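Local coordinates for ribosome inactivating type 1 protein (Iris hollandica, PDB 3MVG), which is a type 1 ribosome-inactivating protein from a plant, built of a mixed beta sheet packed against helices, at residues Q21-R26 against D48-R53; L64-V69 against Q157-T162; A71-Y76 against R150-L155. One frame throughout, in Å; residues are numbered along the deposited sequence.

Contact 1: residues Q21-R26 against D48-R53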
loop_
_atom_site.group_PDB
_atom_site.type_symbol
_atom_site.label_atom_id
_atom_site.label_comp_id
_atom_site.label_asym_id
_atom_site.label_seq_id
_atom_site.Cartn_x
_atom_site.Cartn_y
_atom_site.Cartn_z
ATOM N N GLN A 21 -2.542 -4.839 -10.811
ATOM C CA GLN A 21 -3.655 -4.010 -11.263
ATOM C C GLN A 21 -4.210 -4.525 -12.586
ATOM O O GLN A 21 -5.432 -4.599 -12.767
ATOM C CB GLN A 21 -3.269 -2.531 -11.341
ATOM C CG GLN A 21 -4.477 -1.621 -11.590
ATOM C CD GLN A 21 -5.573 -1.823 -10.556
ATOM O OE1 GLN A 21 -5.304 -1.945 -9.363
ATOM N NE2 GLN A 21 -6.821 -1.857 -11.009
ATOM N N ASN A 22 -3.332 -4.893 -13.515
ATOM C CA ASN A 22 -3.781 -5.511 -14.764
ATOM C C ASN A 22 -4.537 -6.811 -14.500
ATOM O O ASN A 22 -5.541 -7.113 -15.153
ATOM C CB ASN A 22 -2.601 -5.759 -15.704
ATOM C CG ASN A 22 -2.163 -4.506 -16.427
ATOM O OD1 ASN A 22 -2.982 -3.649 -16.764
ATOM N ND2 ASN A 22 -0.866 -4.394 -16.682
ATOM N N LEU A 23 -4.058 -7.574 -13.526
ATOM C CA LEU A 23 -4.739 -8.782 -13.117
ATOM C C LEU A 23 -6.160 -8.488 -12.591
ATOM O O LEU A 23 -7.131 -9.112 -13.021
ATOM C CB LEU A 23 -3.884 -9.521 -12.086
ATOM C CG LEU A 23 -4.493 -10.774 -11.476
ATOM C CD1 LEU A 23 -4.790 -11.828 -12.523
ATOM C CD2 LEU A 23 -3.553 -11.327 -10.432
ATOM N N ARG A 24 -6.282 -7.515 -11.696
ATOM C CA ARG A 24 -7.594 -7.133 -11.171
ATOM C C ARG A 24 -8.527 -6.700 -12.297
ATOM O O ARG A 24 -9.710 -7.040 -12.289
ATOM C CB ARG A 24 -7.478 -6.003 -10.148
ATOM C CG ARG A 24 -6.767 -6.380 -8.863
ATOM C CD ARG A 24 -6.889 -5.265 -7.818
ATOM N NE ARG A 24 -5.964 -5.539 -6.724
ATOM C CZ ARG A 24 -4.739 -5.030 -6.610
ATOM N NH1 ARG A 24 -4.297 -4.122 -7.476
ATOM N NH2 ARG A 24 -3.963 -5.423 -5.615
ATOM N N ASN A 25 -7.998 -5.951 -13.261
ATOM C CA ASN A 25 -8.813 -5.449 -14.369
ATOM C C ASN A 25 -9.383 -6.565 -15.240
ATOM O O ASN A 25 -10.509 -6.459 -15.739
ATOM C CB ASN A 25 -8.010 -4.453 -15.215
ATOM C CG ASN A 25 -7.725 -3.157 -14.484
ATOM O OD1 ASN A 25 -8.304 -2.855 -13.445
ATOM N ND2 ASN A 25 -6.806 -2.375 -15.035
ATOM N N ARG A 26 -8.622 -7.640 -15.405
ATOM C CA ARG A 26 -9.082 -8.797 -16.171
ATOM C C ARG A 26 -9.978 -9.737 -15.364
ATOM O O ARG A 26 -10.873 -10.372 -15.919
ATOM C CB ARG A 26 -7.900 -9.580 -16.753
ATOM C CG ARG A 26 -6.950 -8.784 -17.677
ATOM C CD ARG A 26 -7.549 -8.402 -19.043
ATOM N NE ARG A 26 -8.550 -7.336 -18.950
ATOM C CZ ARG A 26 -8.269 -6.049 -18.760
ATOM N NH1 ARG A 26 -7.004 -5.644 -18.650
ATOM N NH2 ARG A 26 -9.251 -5.164 -18.679
ATOM N N ASP A 48 -14.886 -17.769 -17.797
ATOM C CA ASP A 48 -14.637 -17.774 -16.352
ATOM C C ASP A 48 -13.154 -17.861 -15.997
ATOM O O ASP A 48 -12.809 -17.697 -14.835
ATOM C CB ASP A 48 -15.297 -18.990 -15.674
ATOM C CG ASP A 48 -16.820 -18.969 -15.698
ATOM O OD1 ASP A 48 -17.439 -17.915 -15.946
ATOM O OD2 ASP A 48 -17.392 -20.055 -15.444
ATOM N N LEU A 49 -12.288 -18.177 -16.959
ATOM C CA LEU A 49 -10.883 -18.465 -16.651
ATOM C C LEU A 49 -9.934 -17.338 -17.026
ATOM O O LEU A 49 -10.222 -16.518 -17.907
ATOM C CB LEU A 49 -10.436 -19.773 -17.315
ATOM C CG LEU A 49 -11.246 -21.026 -16.972
ATOM C CD1 LEU A 49 -10.726 -22.241 -17.740
ATOM C CD2 LEU A 49 -11.262 -21.305 -15.472
ATOM N N LEU A 50 -8.796 -17.299 -16.339
ATOM C CA LEU A 50 -7.734 -16.365 -16.651
ATOM C C LEU A 50 -6.414 -17.078 -16.419
ATOM O O LEU A 50 -6.257 -17.797 -15.437
ATOM C CB LEU A 50 -7.856 -15.123 -15.759
ATOM C CG LEU A 50 -6.887 -13.984 -16.049
ATOM C CD1 LEU A 50 -7.162 -13.359 -17.402
ATOM C CD2 LEU A 50 -7.007 -12.943 -14.963
ATOM N N PHE A 51 -5.469 -16.895 -17.331
ATOM C CA PHE A 51 -4.128 -17.455 -17.178
ATOM C C PHE A 51 -3.186 -16.386 -16.636
ATOM O O PHE A 51 -3.222 -15.235 -17.088
ATOM C CB PHE A 51 -3.589 -17.933 -18.528
ATOM C CG PHE A 51 -4.141 -19.263 -19.010
ATOM C CD1 PHE A 51 -3.648 -19.808 -20.186
ATOM C CD2 PHE A 51 -5.105 -19.986 -18.302
ATOM C CE1 PHE A 51 -4.115 -21.035 -20.678
ATOM C CE2 PHE A 51 -5.585 -21.217 -18.792
ATOM C CZ PHE A 51 -5.080 -21.737 -19.979
ATOM N N VAL A 52 -2.318 -16.783 -15.710
ATOM C CA VAL A 52 -1.304 -15.906 -15.148
ATOM C C VAL A 52 0.033 -16.597 -15.353
ATOM O O VAL A 52 0.340 -17.583 -14.680
ATOM C CB VAL A 52 -1.549 -15.629 -13.646
ATOM C CG1 VAL A 52 -0.447 -14.740 -13.075
ATOM C CG2 VAL A 52 -2.891 -14.960 -13.455
ATOM N N ARG A 53 0.805 -16.107 -16.320
ATOM C CA ARG A 53 2.082 -16.715 -16.645
ATOM C C ARG A 53 3.192 -16.050 -15.851
ATOM O O ARG A 53 3.386 -14.831 -15.934
ATOM C CB ARG A 53 2.355 -16.663 -18.151
ATOM C CG ARG A 53 3.603 -17.457 -18.549
ATOM C CD ARG A 53 3.620 -17.911 -20.006
ATOM N NE ARG A 53 3.255 -16.852 -20.942
ATOM C CZ ARG A 53 2.212 -16.907 -21.767
ATOM N NH1 ARG A 53 1.958 -15.893 -22.583
ATOM N NH2 ARG A 53 1.422 -17.973 -21.784
#

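Contact 2: residues L64-V69 against Q157-T162. With SO4 (sulfate ion), chain C.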
loop_
_atom_site.group_PDB
_atom_site.type_symbol
_atom_site.label_atom_id
_atom_site.label_comp_id
_atom_site.label_asym_id
_atom_site.label_seq_id
_atom_site.Cartn_x
_atom_site.Cartn_y
_atom_site.Cartn_z
ATOM N N LEU A 64 -0.405 -20.206 -14.005
ATOM C CA LEU A 64 -1.519 -20.455 -13.102
ATOM C C LEU A 64 -2.829 -20.272 -13.848
ATOM O O LEU A 64 -2.948 -19.387 -14.705
ATOM C CB LEU A 64 -1.494 -19.482 -11.930
ATOM C CG LEU A 64 -0.260 -19.454 -11.031
ATOM C CD1 LEU A 64 -0.417 -18.353 -9.995
ATOM C CD2 LEU A 64 -0.055 -20.802 -10.357
ATOM N N VAL A 65 -3.808 -21.110 -13.532
ATOM C CA VAL A 65 -5.158 -20.931 -14.042
ATOM C C VAL A 65 -5.997 -20.417 -12.889
ATOM O O VAL A 65 -6.106 -21.078 -11.852
ATOM C CB VAL A 65 -5.744 -22.245 -14.594
ATOM C CG1 VAL A 65 -7.124 -22.003 -15.208
ATOM C CG2 VAL A 65 -4.786 -22.873 -15.606
ATOM N N LEU A 66 -6.555 -19.223 -13.056
ATOM C CA LEU A 66 -7.442 -18.656 -12.057
ATOM C C LEU A 66 -8.882 -18.748 -12.521
ATOM O O LEU A 66 -9.175 -18.691 -13.715
ATOM C CB LEU A 66 -7.074 -17.200 -11.758
ATOM C CG LEU A 66 -5.938 -16.997 -10.746
ATOM C CD1 LEU A 66 -4.622 -17.587 -11.247
ATOM C CD2 LEU A 66 -5.786 -15.516 -10.419
ATOM N N ASN A 67 -9.773 -18.920 -11.554
ATOM C CA ASN A 67 -11.193 -18.768 -11.772
ATOM C C ASN A 67 -11.507 -17.296 -11.503
ATOM O O ASN A 67 -11.271 -16.794 -10.407
ATOM C CB ASN A 67 -11.950 -19.687 -10.820
ATOM C CG ASN A 67 -13.457 -19.622 -10.993
ATOM O OD1 ASN A 67 -13.985 -18.857 -11.800
ATOM N ND2 ASN A 67 -14.163 -20.446 -10.225
ATOM N N ARG A 68 -12.006 -16.589 -12.510
ATOM C CA ARG A 68 -12.345 -15.179 -12.339
ATOM C C ARG A 68 -13.426 -14.951 -11.275
ATOM O O ARG A 68 -13.478 -13.889 -10.665
ATOM C CB ARG A 68 -12.797 -14.556 -13.660
ATOM C CG ARG A 68 -11.709 -14.452 -14.730
ATOM C CD ARG A 68 -12.247 -13.952 -16.079
ATOM N NE ARG A 68 -12.803 -12.602 -15.977
ATOM C CZ ARG A 68 -14.028 -12.233 -16.354
ATOM N NH1 ARG A 68 -14.874 -13.088 -16.920
ATOM N NH2 ARG A 68 -14.395 -10.969 -16.190
ATOM N N VAL A 69 -14.279 -15.945 -11.051
ATOM C CA VAL A 69 -15.354 -15.841 -10.055
ATOM C C VAL A 69 -14.805 -15.573 -8.650
ATOM O O VAL A 69 -15.383 -14.811 -7.884
ATOM C CB VAL A 69 -16.272 -17.103 -10.082
ATOM C CG1 VAL A 69 -17.361 -17.044 -9.012
ATOM C CG2 VAL A 69 -16.897 -17.267 -11.454
ATOM N N GLN A 157 -0.798 -16.731 -2.309
ATOM C CA GLN A 157 -0.751 -15.512 -1.519
ATOM C C GLN A 157 -0.232 -14.312 -2.297
ATOM O O GLN A 157 -0.736 -13.209 -2.126
ATOM C CB GLN A 157 0.032 -15.717 -0.236
ATOM C CG GLN A 157 -0.669 -16.628 0.744
ATOM C CD GLN A 157 0.108 -16.762 2.016
ATOM O OE1 GLN A 157 -0.200 -16.117 3.022
ATOM N NE2 GLN A 157 1.152 -17.573 1.978
ATOM N N LEU A 158 0.756 -14.522 -3.162
ATOM C CA LEU A 158 1.382 -13.415 -3.887
ATOM C C LEU A 158 0.673 -13.036 -5.178
ATOM O O LEU A 158 1.024 -12.019 -5.795
ATOM C CB LEU A 158 2.871 -13.689 -4.124
ATOM C CG LEU A 158 3.690 -13.803 -2.838
ATOM C CD1 LEU A 158 5.117 -14.196 -3.165
ATOM C CD2 LEU A 158 3.670 -12.491 -2.082
ATOM N N VAL A 159 -0.325 -13.823 -5.581
ATOM C CA VAL A 159 -1.118 -13.524 -6.767
ATOM C C VAL A 159 -2.584 -13.307 -6.380
ATOM O O VAL A 159 -3.099 -12.203 -6.542
ATOM C CB VAL A 159 -0.966 -14.630 -7.848
ATOM C CG1 VAL A 159 -1.893 -14.370 -9.009
ATOM C CG2 VAL A 159 0.486 -14.704 -8.324
ATOM N N SER A 160 -3.250 -14.338 -5.855
ATOM C CA SER A 160 -4.678 -14.230 -5.512
ATOM C C SER A 160 -4.938 -13.322 -4.311
ATOM O O SER A 160 -5.824 -12.468 -4.352
ATOM C CB SER A 160 -5.268 -15.608 -5.236
ATOM O OG SER A 160 -5.181 -16.450 -6.372
ATOM N N GLU A 161 -4.191 -13.512 -3.228
ATOM C CA GLU A 161 -4.496 -12.765 -2.005
ATOM C C GLU A 161 -4.141 -11.292 -2.116
ATOM O O GLU A 161 -4.855 -10.440 -1.595
ATOM C CB GLU A 161 -3.845 -13.382 -0.766
ATOM C CG GLU A 161 -4.249 -14.835 -0.468
ATOM C CD GLU A 161 -5.686 -15.029 -0.013
ATOM O OE1 GLU A 161 -6.476 -14.059 0.007
ATOM O OE2 GLU A 161 -6.014 -16.179 0.334
ATOM N N THR A 162 -3.025 -10.987 -2.775
ATOM C CA THR A 162 -2.656 -9.597 -3.049
ATOM C C THR A 162 -3.617 -8.933 -4.051
ATOM O O THR A 162 -3.901 -7.740 -3.933
ATOM C CB THR A 162 -1.219 -9.507 -3.556
ATOM O OG1 THR A 162 -1.087 -10.419 -4.644
ATOM C CG2 THR A 162 -0.211 -9.864 -2.454
HETATM S S SO4 C . -18.218 -11.107 -17.129
HETATM O O1 SO4 C . -17.740 -12.310 -17.696
HETATM O O2 SO4 C . -18.955 -11.185 -15.928
HETATM O O3 SO4 C . -17.156 -10.297 -16.779
HETATM O O4 SO4 C . -18.969 -10.478 -18.205
#

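Contact 3: residues A71-Y76 against R150-L155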
loop_
_atom_site.group_PDB
_atom_site.type_symbol
_atom_site.label_atom_id
_atom_site.label_comp_id
_atom_site.label_asym_id
_atom_site.label_seq_id
_atom_site.Cartn_x
_atom_site.Cartn_y
_atom_site.Cartn_z
ATOM N N ALA A 71 -11.101 -15.321 -8.100
ATOM C CA ALA A 71 -9.693 -14.903 -8.243
ATOM C C ALA A 71 -8.697 -15.937 -7.725
ATOM O O ALA A 71 -7.550 -15.600 -7.424
ATOM C CB ALA A 71 -9.452 -13.539 -7.579
ATOM N N TYR A 72 -9.115 -17.196 -7.650
ATOM C CA TYR A 72 -8.313 -18.236 -7.011
ATOM C C TYR A 72 -7.774 -19.267 -8.001
ATOM O O TYR A 72 -8.342 -19.509 -9.059
ATOM C CB TYR A 72 -9.142 -18.943 -5.939
ATOM C CG TYR A 72 -8.343 -19.497 -4.778
ATOM C CD1 TYR A 72 -8.090 -20.868 -4.661
ATOM C CD2 TYR A 72 -7.857 -18.649 -3.789
ATOM C CE1 TYR A 72 -7.380 -21.381 -3.573
ATOM C CE2 TYR A 72 -7.161 -19.143 -2.694
ATOM C CZ TYR A 72 -6.922 -20.507 -2.599
ATOM O OH TYR A 72 -6.215 -20.987 -1.517
ATOM N N VAL A 73 -6.666 -19.892 -7.620
ATOM C CA VAL A 73 -5.989 -20.880 -8.460
ATOM C C VAL A 73 -6.777 -22.187 -8.508
ATOM O O VAL A 73 -7.186 -22.688 -7.457
ATOM C CB VAL A 73 -4.553 -21.141 -7.933
ATOM C CG1 VAL A 73 -3.877 -22.259 -8.708
ATOM C CG2 VAL A 73 -3.709 -19.876 -8.013
ATOM N N VAL A 74 -6.976 -22.731 -9.714
ATOM C CA VAL A 74 -7.632 -24.033 -9.892
ATOM C C VAL A 74 -6.713 -25.083 -10.531
ATOM O O VAL A 74 -6.982 -26.289 -10.461
ATOM C CB VAL A 74 -8.946 -23.932 -10.726
ATOM C CG1 VAL A 74 -9.943 -22.970 -10.061
ATOM C CG2 VAL A 74 -8.663 -23.521 -12.176
ATOM N N ALA A 75 -5.618 -24.628 -11.134
ATOM C CA ALA A 75 -4.716 -25.498 -11.883
ATOM C C ALA A 75 -3.469 -24.719 -12.227
ATOM O O ALA A 75 -3.430 -23.497 -12.073
ATOM C CB ALA A 75 -5.392 -25.981 -13.154
ATOM N N TYR A 76 -2.442 -25.413 -12.691
ATOM C CA TYR A 76 -1.296 -24.724 -13.276
ATOM C C TYR A 76 -0.708 -25.567 -14.392
ATOM O O TYR A 76 -0.872 -26.791 -14.404
ATOM C CB TYR A 76 -0.229 -24.345 -12.218
ATOM C CG TYR A 76 0.537 -25.517 -11.670
ATOM C CD1 TYR A 76 0.103 -26.187 -10.529
ATOM C CD2 TYR A 76 1.699 -25.968 -12.302
ATOM C CE1 TYR A 76 0.806 -27.279 -10.029
ATOM C CE2 TYR A 76 2.401 -27.063 -11.819
ATOM C CZ TYR A 76 1.950 -27.716 -10.684
ATOM O OH TYR A 76 2.616 -28.804 -10.178
ATOM N N ARG A 150 3.609 -26.483 -0.977
ATOM C CA ARG A 150 4.348 -25.359 -0.409
ATOM C C ARG A 150 4.442 -24.203 -1.412
ATOM O O ARG A 150 4.215 -23.037 -1.073
ATOM C CB ARG A 150 5.751 -25.782 0.018
ATOM C CG ARG A 150 6.423 -24.749 0.902
ATOM C CD ARG A 150 7.936 -24.907 0.928
ATOM N NE ARG A 150 8.544 -23.966 1.870
ATOM C CZ ARG A 150 8.760 -22.672 1.616
ATOM N NH1 ARG A 150 8.423 -22.137 0.445
ATOM N NH2 ARG A 150 9.298 -21.901 2.550
ATOM N N SER A 151 4.757 -24.541 -2.660
ATOM C CA SER A 151 4.909 -23.530 -3.708
ATOM C C SER A 151 3.594 -22.845 -4.033
ATOM O O SER A 151 3.562 -21.632 -4.253
ATOM C CB SER A 151 5.540 -24.136 -4.957
ATOM O OG SER A 151 6.843 -24.627 -4.642
ATOM N N LEU A 152 2.504 -23.607 -4.032
ATOM C CA LEU A 152 1.180 -23.033 -4.239
ATOM C C LEU A 152 0.764 -22.097 -3.110
ATOM O O LEU A 152 0.135 -21.080 -3.357
ATOM C CB LEU A 152 0.139 -24.124 -4.467
ATOM C CG LEU A 152 0.184 -24.781 -5.846
ATOM C CD1 LEU A 152 -0.688 -26.028 -5.860
ATOM C CD2 LEU A 152 -0.225 -23.820 -6.962
ATOM N N ILE A 153 1.151 -22.402 -1.879
ATOM C CA ILE A 153 0.892 -21.489 -0.764
ATOM C C ILE A 153 1.525 -20.124 -1.043
ATOM O O ILE A 153 0.901 -19.080 -0.826
ATOM C CB ILE A 153 1.411 -22.077 0.571
ATOM C CG1 ILE A 153 0.503 -23.230 1.005
ATOM C CG2 ILE A 153 1.467 -21.011 1.657
ATOM C CD1 ILE A 153 1.059 -24.074 2.144
ATOM N N VAL A 154 2.773 -20.135 -1.512
ATOM C CA VAL A 154 3.491 -18.903 -1.845
ATOM C C VAL A 154 2.792 -18.169 -2.997
ATOM O O VAL A 154 2.486 -16.978 -2.898
ATOM C CB VAL A 154 4.974 -19.192 -2.196
ATOM C CG1 VAL A 154 5.677 -17.939 -2.712
ATOM C CG2 VAL A 154 5.716 -19.738 -0.975
ATOM N N LEU A 155 2.517 -18.888 -4.080
ATOM C CA LEU A 155 1.954 -18.257 -5.284
ATOM C C LEU A 155 0.526 -17.762 -5.093
ATOM O O LEU A 155 0.190 -16.677 -5.550
ATOM C CB LEU A 155 2.050 -19.195 -6.484
ATOM C CG LEU A 155 3.491 -19.525 -6.879
ATOM C CD1 LEU A 155 3.530 -20.525 -8.019
ATOM C CD2 LEU A 155 4.322 -18.280 -7.209
#

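Contact 1: residues Q21-R26 against D48-R53
Helix 13-27 packs on the mixed sheet of this ribosome-inactivating protein fold through Leu23 and Arg26, which meet Leu50 and Val52 of strand 49-55. The short helix and strand segments run nearly antiparallel, at 166°, with axes 10.3 Å apart. Leu50 and Val52 both point toward the helix, while Phe51 between them points away. One methyl of the helix does much of the work. Leu23 CG lies anti to the backbone N (chi1 176°), which brings CD1 down to the strand. There CD1 rests on Val52 CG2 at 3.8 Å, the two side chains meeting at about a right angle. Further along the helix, Arg26 CB sits 3.9 Å from Leu50 CD1. Beyond CB the arginine chain bends twice and carries its guanidinium away from the strand, where NH2 bonds a glycerol, probably from the crystallisation liquor. Arg24 points away from the strand and is held by polar groups. Its NH1 donates to Gln21 OE1 at 3.1 Å, from 41° above the amide carbonyl plane; Arg166 NH2 also reaches this oxygen. Arg24 NH2 forms a salt bridge with Glu169. Arg24 also reaches Thr162 O and Ala163 O at the end of helix 146-164, whose Val159 and Ala163 touch Leu23. The tightest point is apolar: Leu23 CD1 and Leu50 CD2 are 3.5 Å apart, closer than ordinary van der Waals contact.

Contact 2: residues L64-V69 against Q157-T162
Ser160 OG donates to Ala71 O, and the same hydroxyl oxygen lies 4.2 Å from Leu66 CD2. This ties helix 146-164 to the turn that follows strand 61-67. The strand and helix segments run nearly parallel, with a crossing angle of -15°. Val159 reaches both leucines of the strand. Its CG2 meets Leu64 CD1 tip to tip at 4.1 Å, and its CG1 lies 4.3 Å from Leu66 CD2. Leu66 was modelled in two conformers, so its contacts hold for one of them. The helix is wider here: Thr162 N bonds Gln157 O, five residues back, in a pi-type turn. At the end of the strand, Asn67 OD1 accepts from Val69 N at 3.0 Å and makes an Asx turn, the donor standing well above the carbonyl plane. Arg68 turns off to a sulfate, probably from the crystallisation liquor. Its NH1 holds sulfate O1 and its NH2 holds sulfate O3 at 2.9 Å, both bonds nearly straight. The sulfur lies in the guanidinium plane, at its edge. Arg26 O, Gln47 O and Ser28 O take further bonds from NE, NH1 and NH2, which fix the rotation of the group. The buried Ser160 hydroxyl has its polar need met by Ala71 O, so the strand-helix contact itself rests on apolar packing, with that bond tying the helix to the turn.

Contact 3: residues A71-Y76 against R150-L155
One methyl of Leu152 meets both Val73 and Tyr76, which it reaches in directions about a right angle apart. Its CD2 lies 4.3 Å from Val73 CG1, and Tyr76 CD1 is at the same distance from it. The methyl comes to the tyrosine ring obliquely. Val73, Tyr76 and Leu152 all point across the contact and all are buried. Val73 carries CG1 anti to its backbone N (chi1 175°), which sets that methyl against the leucine. The backbones stay well apart, with Val73 CA and Leu152 CA separated by 8.6 Å, so the side chains alone span the gap. This is a sheet-on-helix layer of the ribosome-inactivating protein fold: strand 72-78 lies over helix 146-164, and helix 126-138 adds Leu136 beside Tyr76. The ring of Tyr76 also meets that of Tyr83 on the adjoining strand, their planes about 20° apart. Ile156, one turn further along the helix, also packs on Val73. Leu155, though buried, does not touch 71-76 and packs on Leu136. Toward 150-155 the start of the strand is looser. Tyr72, partly exposed, does not touch that segment. It packs on Ile156 and Arg164 further along the same helix, and its OH bonds Gly106 O. Here Ala71 and Tyr72 together face Asn67 in a G1 beta bulge, and Ala71 has a positive phi of 61°.

In the fold
The three contacts join one mixed sheet to the helices packed on it. Strands 49-55, 61-67 and 72-78 are consecutive in the chain and neighbours in the sheet, and each takes part in one contact. Contact 1 uses helix 13-27 and closes before the others open. Contacts 2 and 3 share helix 146-164, and along the chain contact 3 falls wholly between the two segments of contact 2. The centres of contact 1 and contact 2 are about 8 Å apart. Those of contact 2 and contact 3 are about 7 Å apart, and those of contact 1 and contact 3 about 14 Å. Contact 2, near the centre of the chain, touches both others, while 1 and 3 do not touch.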